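PDB 6KR6: protein piwi from Drosophila melanogaster, which binds piRNAs of 24 to 30 nucleotides and, in complex with them, represses transposable elements. Local coordinates for residues V400-I405 with G711-V717; Q408-F412 with P565-E569; F726-S730 with T761-C765. One frame throughout, in Å; residues are numbered along the deposited sequence.

Contacts 1 and 2 draw on consecutive pieces of one chain segment: strand 392-405 pairs with 712-714 in contact 1, and strand 409-411, which follows, meets 567-568 in contact 2, the two centres 24 Å apart. Contact 3 lies between them, its centre 11 Å from that of contact 1 and 16 Å from that of contact 2. It touches contact 1 through backbone pairing of strand 725-729 with 712-714, and contact 2 through Lys763, whose NZ is 2.9 Å from Glu569 O and also meets Gln408 OE1. Contact 3 comes within about 9 Å (nearest atoms) of the bound nucleic acid, and its Cys765 side chain lies about 12 Å from that of Asp652, an active-site residue by similarity.

Contact 1: residues V400-I405 with G711-V717; sequences VQGRII and GTIVDDV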
loop_
_atom_site.group_PDB
_atom_site.type_symbol
_atom_site.label_atom_id
_atom_site.label_comp_id
_atom_site.label_asym_id
_atom_site.label_seq_id
_atom_site.Cartn_x
_atom_site.Cartn_y
_atom_site.Cartn_z
ATOM N N VAL A 400 12.541 15.300 13.746
ATOM C CA VAL A 400 11.185 15.544 14.224
ATOM C C VAL A 400 11.071 15.159 15.693
ATOM O O VAL A 400 11.767 14.262 16.185
ATOM C CB VAL A 400 10.141 14.782 13.378
ATOM C CG1 VAL A 400 8.728 15.151 13.795
ATOM C CG2 VAL A 400 10.330 15.089 11.917
ATOM N N GLN A 401 10.187 15.862 16.397
ATOM C CA GLN A 401 9.774 15.472 17.736
ATOM C C GLN A 401 8.687 14.407 17.644
ATOM O O GLN A 401 7.755 14.521 16.841
ATOM C CB GLN A 401 9.271 16.688 18.518
ATOM C CG GLN A 401 8.015 17.369 17.955
ATOM C CD GLN A 401 8.278 18.213 16.713
ATOM O OE1 GLN A 401 9.106 17.867 15.870
ATOM N NE2 GLN A 401 7.568 19.330 16.599
ATOM N N GLY A 402 8.818 13.359 18.455
ATOM C CA GLY A 402 7.832 12.301 18.490
ATOM C C GLY A 402 7.741 11.740 19.890
ATOM O O GLY A 402 8.420 12.202 20.806
ATOM N N ARG A 403 6.901 10.722 20.054
ATOM C CA ARG A 403 6.736 10.077 21.347
ATOM C C ARG A 403 6.568 8.578 21.151
ATOM O O ARG A 403 6.032 8.121 20.138
ATOM C CB ARG A 403 5.541 10.664 22.117
ATOM C CG ARG A 403 4.382 9.707 22.332
ATOM C CD ARG A 403 3.256 10.376 23.098
ATOM N NE ARG A 403 2.437 11.230 22.244
ATOM C CZ ARG A 403 1.270 10.860 21.726
ATOM N NH1 ARG A 403 0.785 9.653 21.980
ATOM N NH2 ARG A 403 0.588 11.697 20.957
ATOM N N ILE A 404 7.047 7.818 22.130
ATOM C CA ILE A 404 6.971 6.363 22.129
ATOM C C ILE A 404 5.916 5.952 23.148
ATOM O O ILE A 404 5.990 6.342 24.321
ATOM C CB ILE A 404 8.333 5.727 22.451
ATOM C CG1 ILE A 404 9.422 6.328 21.560
ATOM C CG2 ILE A 404 8.276 4.222 22.267
ATOM C CD1 ILE A 404 10.805 5.763 21.823
ATOM N N ILE A 405 4.934 5.174 22.694
ATOM C CA ILE A 405 3.871 4.705 23.573
ATOM C C ILE A 405 4.431 3.678 24.546
ATOM O O ILE A 405 5.299 2.867 24.192
ATOM C CB ILE A 405 2.716 4.111 22.745
ATOM C CG1 ILE A 405 2.230 5.112 21.696
ATOM C CG2 ILE A 405 1.559 3.700 23.643
ATOM C CD1 ILE A 405 1.432 6.258 22.265
ATOM N N GLY A 711 5.824 1.400 18.979
ATOM C CA GLY A 711 5.130 2.408 19.752
ATOM C C GLY A 711 5.510 3.838 19.436
ATOM O O GLY A 711 4.952 4.756 20.047
ATOM N N THR A 712 6.434 4.058 18.504
ATOM C CA THR A 712 6.861 5.408 18.169
ATOM C C THR A 712 5.799 6.106 17.330
ATOM O O THR A 712 5.139 5.482 16.493
ATOM C CB THR A 712 8.190 5.373 17.413
ATOM O OG1 THR A 712 9.088 4.470 18.067
ATOM C CG2 THR A 712 8.818 6.756 17.386
ATOM N N ILE A 713 5.634 7.408 17.557
ATOM C CA ILE A 713 4.559 8.176 16.936
ATOM C C ILE A 713 5.078 9.550 16.538
ATOM O O ILE A 713 5.704 10.243 17.347
ATOM C CB ILE A 713 3.344 8.314 17.876
ATOM C CG1 ILE A 713 2.591 6.987 17.960
ATOM C CG2 ILE A 713 2.423 9.436 17.413
ATOM C CD1 ILE A 713 1.293 7.071 18.707
ATOM N N VAL A 714 4.813 9.941 15.295
ATOM C CA VAL A 714 5.034 11.299 14.810
ATOM C C VAL A 714 3.665 11.899 14.514
ATOM O O VAL A 714 2.909 11.351 13.704
ATOM C CB VAL A 714 5.923 11.317 13.557
ATOM C CG1 VAL A 714 6.127 12.745 13.075
ATOM C CG2 VAL A 714 7.256 10.640 13.833
ATOM N N ASP A 715 3.337 13.014 15.168
ATOM C CA ASP A 715 2.033 13.648 14.986
ATOM C C ASP A 715 2.209 15.102 14.563
ATOM O O ASP A 715 2.739 15.920 15.323
ATOM C CB ASP A 715 1.171 13.539 16.251
ATOM C CG ASP A 715 1.776 14.246 17.449
ATOM O OD1 ASP A 715 3.002 14.131 17.658
ATOM O OD2 ASP A 715 1.019 14.920 18.181
ATOM N N ASP A 716 1.787 15.405 13.332
ATOM C CA ASP A 716 1.569 16.774 12.857
ATOM C C ASP A 716 2.859 17.597 12.817
ATOM O O ASP A 716 2.940 18.694 13.376
ATOM C CB ASP A 716 0.493 17.471 13.695
ATOM C CG ASP A 716 -0.906 16.991 13.355
ATOM O OD1 ASP A 716 -1.228 16.894 12.151
ATOM O OD2 ASP A 716 -1.683 16.704 14.291
ATOM N N VAL A 717 3.871 17.064 12.131
ATOM C CA VAL A 717 5.061 17.835 11.779
ATOM C C VAL A 717 5.416 17.538 10.328
ATOM O O VAL A 717 5.444 18.444 9.486
ATOM C CB VAL A 717 6.253 17.535 12.706
ATOM C CG1 VAL A 717 7.447 18.392 12.310
ATOM C CG2 VAL A 717 5.886 17.782 14.162
#
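Val400 and Val717 meet tip to tip, CG1 of Val400 standing 3.6 Å from CB of Val717. The same methyl, anti to its own backbone N (chi1 -174°), also reaches CG1 of Val714 at 3.6 Å, and there the two side chains cross at about a right angle. Beyond them Gln401 bends at its second torsion and lays its amide against Val717, NE2 of Gln401 lying 3.3 Å from CG2 of Val717. Arg403 and Ile713 lie side by side and point the same way, while CD1 of Ile713 also packs on CD1 of Ile405 at 3.7 Å. Ile404 and Thr712 lie alongside each other on the other face of the sheet. Strands 400-405 and 712-714 run antiparallel here: Arg403 N bonds to Ile713 O at 3.0 Å in the carbonyl plane, and Ile713 N returns a weak bond to Arg403 O. Ile405 N reaches Gly711 O at 2.7 Å from above the plane of the Gly711 carbonyl. Gly711 and Thr712 both face Val729 on the next strand, a G1 beta bulge. Strand 61-68 flanks strand 392-405 on its other edge, and strand 725-729 continues the pairing beyond 712-714. The Arg403 guanidinium hydrogen-bonds to Gln758 of helix 754-764, with Asp715 OD2 at its edge but 4.3 Å from NH2 of Arg403, beyond a salt bridge. Thr712 OG1 bonds to Pro709 O.

Contact 2: residues Q408-F412 with P565-E569; sequences QNIVF and PWMIE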
loop_
_atom_site.group_PDB
_atom_site.type_symbol
_atom_site.label_atom_id
_atom_site.label_comp_id
_atom_site.label_asym_id
_atom_site.label_seq_id
_atom_site.Cartn_x
_atom_site.Cartn_y
_atom_site.Cartn_z
ATOM N N GLN A 408 2.215 -2.204 26.382
ATOM C CA GLN A 408 0.860 -2.622 26.701
ATOM C C GLN A 408 0.870 -4.004 27.346
ATOM O O GLN A 408 1.813 -4.784 27.187
ATOM C CB GLN A 408 -0.010 -2.626 25.442
ATOM C CG GLN A 408 -0.078 -1.278 24.739
ATOM C CD GLN A 408 -0.612 -0.177 25.635
ATOM O OE1 GLN A 408 -1.792 -0.161 25.983
ATOM N NE2 GLN A 408 0.258 0.750 26.016
ATOM N N ASN A 409 -0.196 -4.296 28.087
ATOM C CA ASN A 409 -0.305 -5.531 28.856
ATOM C C ASN A 409 -1.171 -6.546 28.120
ATOM O O ASN A 409 -2.320 -6.259 27.774
ATOM C CB ASN A 409 -0.883 -5.256 30.244
ATOM C CG ASN A 409 0.170 -4.800 31.236
ATOM O OD1 ASN A 409 1.250 -5.383 31.325
ATOM N ND2 ASN A 409 -0.142 -3.751 31.988
ATOM N N ILE A 410 -0.615 -7.734 27.899
ATOM C CA ILE A 410 -1.315 -8.845 27.268
ATOM C C ILE A 410 -1.903 -9.719 28.367
ATOM O O ILE A 410 -1.179 -10.178 29.258
ATOM C CB ILE A 410 -0.365 -9.653 26.367
ATOM C CG1 ILE A 410 0.563 -8.712 25.593
ATOM C CG2 ILE A 410 -1.149 -10.517 25.406
ATOM C CD1 ILE A 410 -0.160 -7.755 24.667
ATOM N N VAL A 411 -3.211 -9.957 28.297
ATOM C CA VAL A 411 -3.959 -10.632 29.352
ATOM C C VAL A 411 -4.187 -12.086 28.963
ATOM O O VAL A 411 -4.472 -12.390 27.798
ATOM C CB VAL A 411 -5.302 -9.918 29.608
ATOM C CG1 VAL A 411 -6.044 -10.552 30.773
ATOM C CG2 VAL A 411 -5.078 -8.429 29.849
ATOM N N PHE A 412 -4.065 -12.992 29.936
ATOM C CA PHE A 412 -4.396 -14.397 29.767
ATOM C C PHE A 412 -5.349 -14.798 30.888
ATOM O O PHE A 412 -5.699 -13.987 31.752
ATOM C CB PHE A 412 -3.137 -15.274 29.793
ATOM C CG PHE A 412 -2.193 -15.036 28.645
ATOM C CD1 PHE A 412 -2.138 -15.923 27.583
ATOM C CD2 PHE A 412 -1.350 -13.937 28.637
ATOM C CE1 PHE A 412 -1.265 -15.717 26.528
ATOM C CE2 PHE A 412 -0.476 -13.724 27.583
ATOM C CZ PHE A 412 -0.434 -14.617 26.528
ATOM N N PRO A 565 -7.218 -16.278 22.536
ATOM C CA PRO A 565 -5.967 -16.633 23.228
ATOM C C PRO A 565 -5.509 -15.585 24.225
ATOM O O PRO A 565 -5.002 -15.941 25.296
ATOM C CB PRO A 565 -4.962 -16.796 22.078
ATOM C CG PRO A 565 -5.792 -16.966 20.856
ATOM C CD PRO A 565 -7.022 -16.150 21.085
ATOM N N TRP A 566 -5.652 -14.301 23.904
ATOM C CA TRP A 566 -5.251 -13.237 24.812
ATOM C C TRP A 566 -6.075 -11.990 24.511
ATOM O O TRP A 566 -6.880 -11.963 23.576
ATOM C CB TRP A 566 -3.743 -12.968 24.718
ATOM C CG TRP A 566 -3.263 -12.443 23.389
ATOM C CD1 TRP A 566 -3.374 -11.164 22.921
ATOM C CD2 TRP A 566 -2.568 -13.179 22.372
ATOM N NE1 TRP A 566 -2.805 -11.063 21.676
ATOM C CE2 TRP A 566 -2.303 -12.285 21.316
ATOM C CE3 TRP A 566 -2.152 -14.509 22.249
ATOM C CZ2 TRP A 566 -1.643 -12.675 20.155
ATOM C CZ3 TRP A 566 -1.496 -14.894 21.096
ATOM C CH2 TRP A 566 -1.248 -13.980 20.065
ATOM N N MET A 567 -5.862 -10.948 25.312
ATOM C CA MET A 567 -6.642 -9.722 25.206
ATOM C C MET A 567 -5.807 -8.560 25.727
ATOM O O MET A 567 -4.846 -8.745 26.478
ATOM C CB MET A 567 -7.975 -9.856 25.966
ATOM C CG MET A 567 -8.879 -8.615 26.017
ATOM S SD MET A 567 -9.263 -7.841 24.431
ATOM C CE MET A 567 -9.743 -9.248 23.442
ATOM N N ILE A 568 -6.175 -7.359 25.298
ATOM C CA ILE A 568 -5.500 -6.138 25.692
ATOM C C ILE A 568 -6.339 -5.439 26.755
ATOM O O ILE A 568 -7.546 -5.669 26.883
ATOM C CB ILE A 568 -5.263 -5.228 24.462
ATOM C CG1 ILE A 568 -4.401 -4.014 24.815
ATOM C CG2 ILE A 568 -6.589 -4.787 23.860
ATOM C CD1 ILE A 568 -3.065 -4.370 25.398
ATOM N N GLU A 569 -5.690 -4.591 27.550
ATOM C CA GLU A 569 -6.401 -3.732 28.494
ATOM C C GLU A 569 -7.126 -2.637 27.720
ATOM O O GLU A 569 -6.490 -1.771 27.113
ATOM C CB GLU A 569 -5.427 -3.138 29.506
ATOM C CG GLU A 569 -4.904 -4.131 30.533
ATOM C CD GLU A 569 -3.919 -3.500 31.498
ATOM O OE1 GLU A 569 -3.166 -2.602 31.067
ATOM O OE2 GLU A 569 -3.904 -3.895 32.684
#
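Val411 N donates to Met567 O at 2.7 Å, in the carbonyl plane, and Met567 N returns a longer bond of 3.2 Å to Val411 O, giving one antiparallel hydrogen-bonded pair. Beside it Trp566 carries much of the side-chain contact. With chi1 at 64°, CG of Trp566 stands between its backbone N and carbonyl carbon, which lays the indole alongside Ile410. CG2 of Ile410 comes to 3.4 Å from CD1 of Trp566. CB of Trp566 sits over one face of the Phe412 ring, a CH-pi contact of 4.2 Å to the ring centroid. At the other end, CD1 of Ile568 packs on CB of Gln408 at 3.5 Å. Asn409 ND2 makes a weak 3.4 Å hydrogen bond to Glu569 OE1, the amide and carboxylate planes at right angles; the carboxylate's other oxygen takes a salt bridge from Lys416. NE1 of Trp566 hydrogen-bonds to His766 O, and the rings of Trp425 and Tyr769 meet the indole edge-to-face. Strand 409-411 runs in the middle of a small antiparallel sheet, between 416-418 and the weakly bonded 567-568, with helix 754-764 touching Gln408 and Ile568 and helix 546-560 touching Pro565.

Contact 3: residues F726-S730 with T761-C765; sequences FYLVS and TYKMC
Leu728 crosses Tyr762 at about a right angle, CD1 of Leu728 lying 4.1 Å from CD1 of the Tyr762 ring. The leucine's other methyl, CD2, reaches CG2 of Thr761 at 4.4 Å and also approaches SG of Cys765. With chi1 of 166°, the leucine's CG stands anti to the backbone N and the branch reaches toward the helix. Ser730 meets the same tyrosine ring at its edge, CA of Ser730 lying 4.0 Å from CE1 of Tyr762. The Ser730 OG is 3.9 Å from Cys765 SG, and at the far end of the strand Thr761 OG1 lies near the plane of the Phe726 ring, at its edge. No hydrogen bond crosses between the segments; the hydroxyls of Ser730 and Thr761 have partners outside them. Ser730 OG bonds to Thr775 O, and Thr761 OG1 to Tyr650 OH and Met757 O. Tyr762 has the ring of His766 against it edge-to-face, and Phe726 meets Tyr743 of the adjoining strand 741-745, which also touches Leu728, Thr761 and Cys765. Packing of helix 754-764 on strand 725-729 in this way is consistent with the layered helix-on-sheet build of the RNase H-like PIWI domain.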
loop_
_atom_site.group_PDB
_atom_site.type_symbol
_atom_site.label_atom_id
_atom_site.label_comp_id
_atom_site.label_asym_id
_atom_site.label_seq_id
_atom_site.Cartn_x
_atom_site.Cartn_y
_atom_site.Cartn_z
ATOM N N PHE A 726 -1.637 10.902 11.549
ATOM C CA PHE A 726 -0.369 10.691 12.235
ATOM C C PHE A 726 0.318 9.463 11.654
ATOM O O PHE A 726 -0.248 8.729 10.839
ATOM C CB PHE A 726 -0.567 10.543 13.749
ATOM C CG PHE A 726 -1.430 9.374 14.146
ATOM C CD1 PHE A 726 -2.804 9.517 14.259
ATOM C CD2 PHE A 726 -0.867 8.138 14.421
ATOM C CE1 PHE A 726 -3.599 8.448 14.630
ATOM C CE2 PHE A 726 -1.658 7.066 14.791
ATOM C CZ PHE A 726 -3.026 7.221 14.896
ATOM N N TYR A 727 1.560 9.263 12.081
ATOM C CA TYR A 727 2.333 8.074 11.763
ATOM C C TYR A 727 2.544 7.256 13.029
ATOM O O TYR A 727 2.612 7.798 14.136
ATOM C CB TYR A 727 3.693 8.431 11.151
ATOM C CG TYR A 727 3.622 9.140 9.817
ATOM C CD1 TYR A 727 3.295 8.448 8.657
ATOM C CD2 TYR A 727 3.904 10.496 9.714
ATOM C CE1 TYR A 727 3.237 9.092 7.433
ATOM C CE2 TYR A 727 3.851 11.147 8.495
ATOM C CZ TYR A 727 3.517 10.441 7.360
ATOM O OH TYR A 727 3.463 11.089 6.147
ATOM N N LEU A 728 2.648 5.943 12.855
ATOM C CA LEU A 728 2.881 5.037 13.968
ATOM C C LEU A 728 3.767 3.894 13.503
ATOM O O LEU A 728 3.550 3.330 12.425
ATOM C CB LEU A 728 1.562 4.493 14.532
ATOM C CG LEU A 728 1.618 3.287 15.478
ATOM C CD1 LEU A 728 2.278 3.647 16.798
ATOM C CD2 LEU A 728 0.228 2.707 15.714
ATOM N N VAL A 729 4.771 3.575 14.308
ATOM C CA VAL A 729 5.574 2.373 14.136
ATOM C C VAL A 729 5.141 1.403 15.225
ATOM O O VAL A 729 5.335 1.664 16.417
ATOM C CB VAL A 729 7.077 2.674 14.212
ATOM C CG1 VAL A 729 7.859 1.391 14.455
ATOM C CG2 VAL A 729 7.544 3.345 12.932
ATOM N N SER A 730 4.531 0.297 14.820
ATOM C CA SER A 730 4.022 -0.699 15.752
ATOM C C SER A 730 4.783 -2.011 15.707
ATOM O O SER A 730 4.965 -2.645 16.747
ATOM C CB SER A 730 2.539 -0.967 15.474
ATOM O OG SER A 730 2.336 -1.312 14.115
ATOM N N THR A 761 -5.274 2.810 18.966
ATOM C CA THR A 761 -4.822 2.141 17.749
ATOM C C THR A 761 -3.624 1.238 18.029
ATOM O O THR A 761 -3.556 0.107 17.525
ATOM C CB THR A 761 -4.480 3.179 16.681
ATOM O OG1 THR A 761 -5.593 4.067 16.506
ATOM C CG2 THR A 761 -4.176 2.497 15.361
ATOM N N TYR A 762 -2.676 1.712 18.840
ATOM C CA TYR A 762 -1.544 0.869 19.212
ATOM C C TYR A 762 -2.008 -0.367 19.977
ATOM O O TYR A 762 -1.451 -1.457 19.804
ATOM C CB TYR A 762 -0.535 1.674 20.034
ATOM C CG TYR A 762 0.761 0.937 20.307
ATOM C CD1 TYR A 762 1.531 0.436 19.266
ATOM C CD2 TYR A 762 1.220 0.757 21.606
ATOM C CE1 TYR A 762 2.716 -0.233 19.510
ATOM C CE2 TYR A 762 2.406 0.092 21.859
ATOM C CZ TYR A 762 3.149 -0.401 20.809
ATOM O OH TYR A 762 4.329 -1.064 21.057
ATOM N N LYS A 763 -3.032 -0.214 20.822
ATOM C CA LYS A 763 -3.621 -1.366 21.502
ATOM C C LYS A 763 -4.213 -2.349 20.502
ATOM O O LYS A 763 -3.931 -3.553 20.552
ATOM C CB LYS A 763 -4.697 -0.904 22.486
ATOM C CG LYS A 763 -4.178 -0.358 23.802
ATOM C CD LYS A 763 -5.330 0.123 24.670
ATOM C CE LYS A 763 -4.842 0.767 25.957
ATOM N NZ LYS A 763 -4.093 -0.189 26.821
ATOM N N MET A 764 -5.046 -1.850 19.584
ATOM C CA MET A 764 -5.664 -2.710 18.582
ATOM C C MET A 764 -4.633 -3.375 17.684
ATOM O O MET A 764 -4.954 -4.362 17.013
ATOM C CB MET A 764 -6.656 -1.908 17.736
ATOM C CG MET A 764 -7.831 -1.337 18.520
ATOM S SD MET A 764 -8.758 -2.584 19.434
ATOM C CE MET A 764 -9.218 -3.703 18.114
ATOM N N CYS A 765 -3.412 -2.845 17.640
ATOM C CA CYS A 765 -2.323 -3.501 16.923
ATOM C C CYS A 765 -1.785 -4.746 17.629
ATOM O O CYS A 765 -0.913 -5.418 17.069
ATOM C CB CYS A 765 -1.179 -2.512 16.687
ATOM S SG CYS A 765 -1.413 -1.430 15.258
#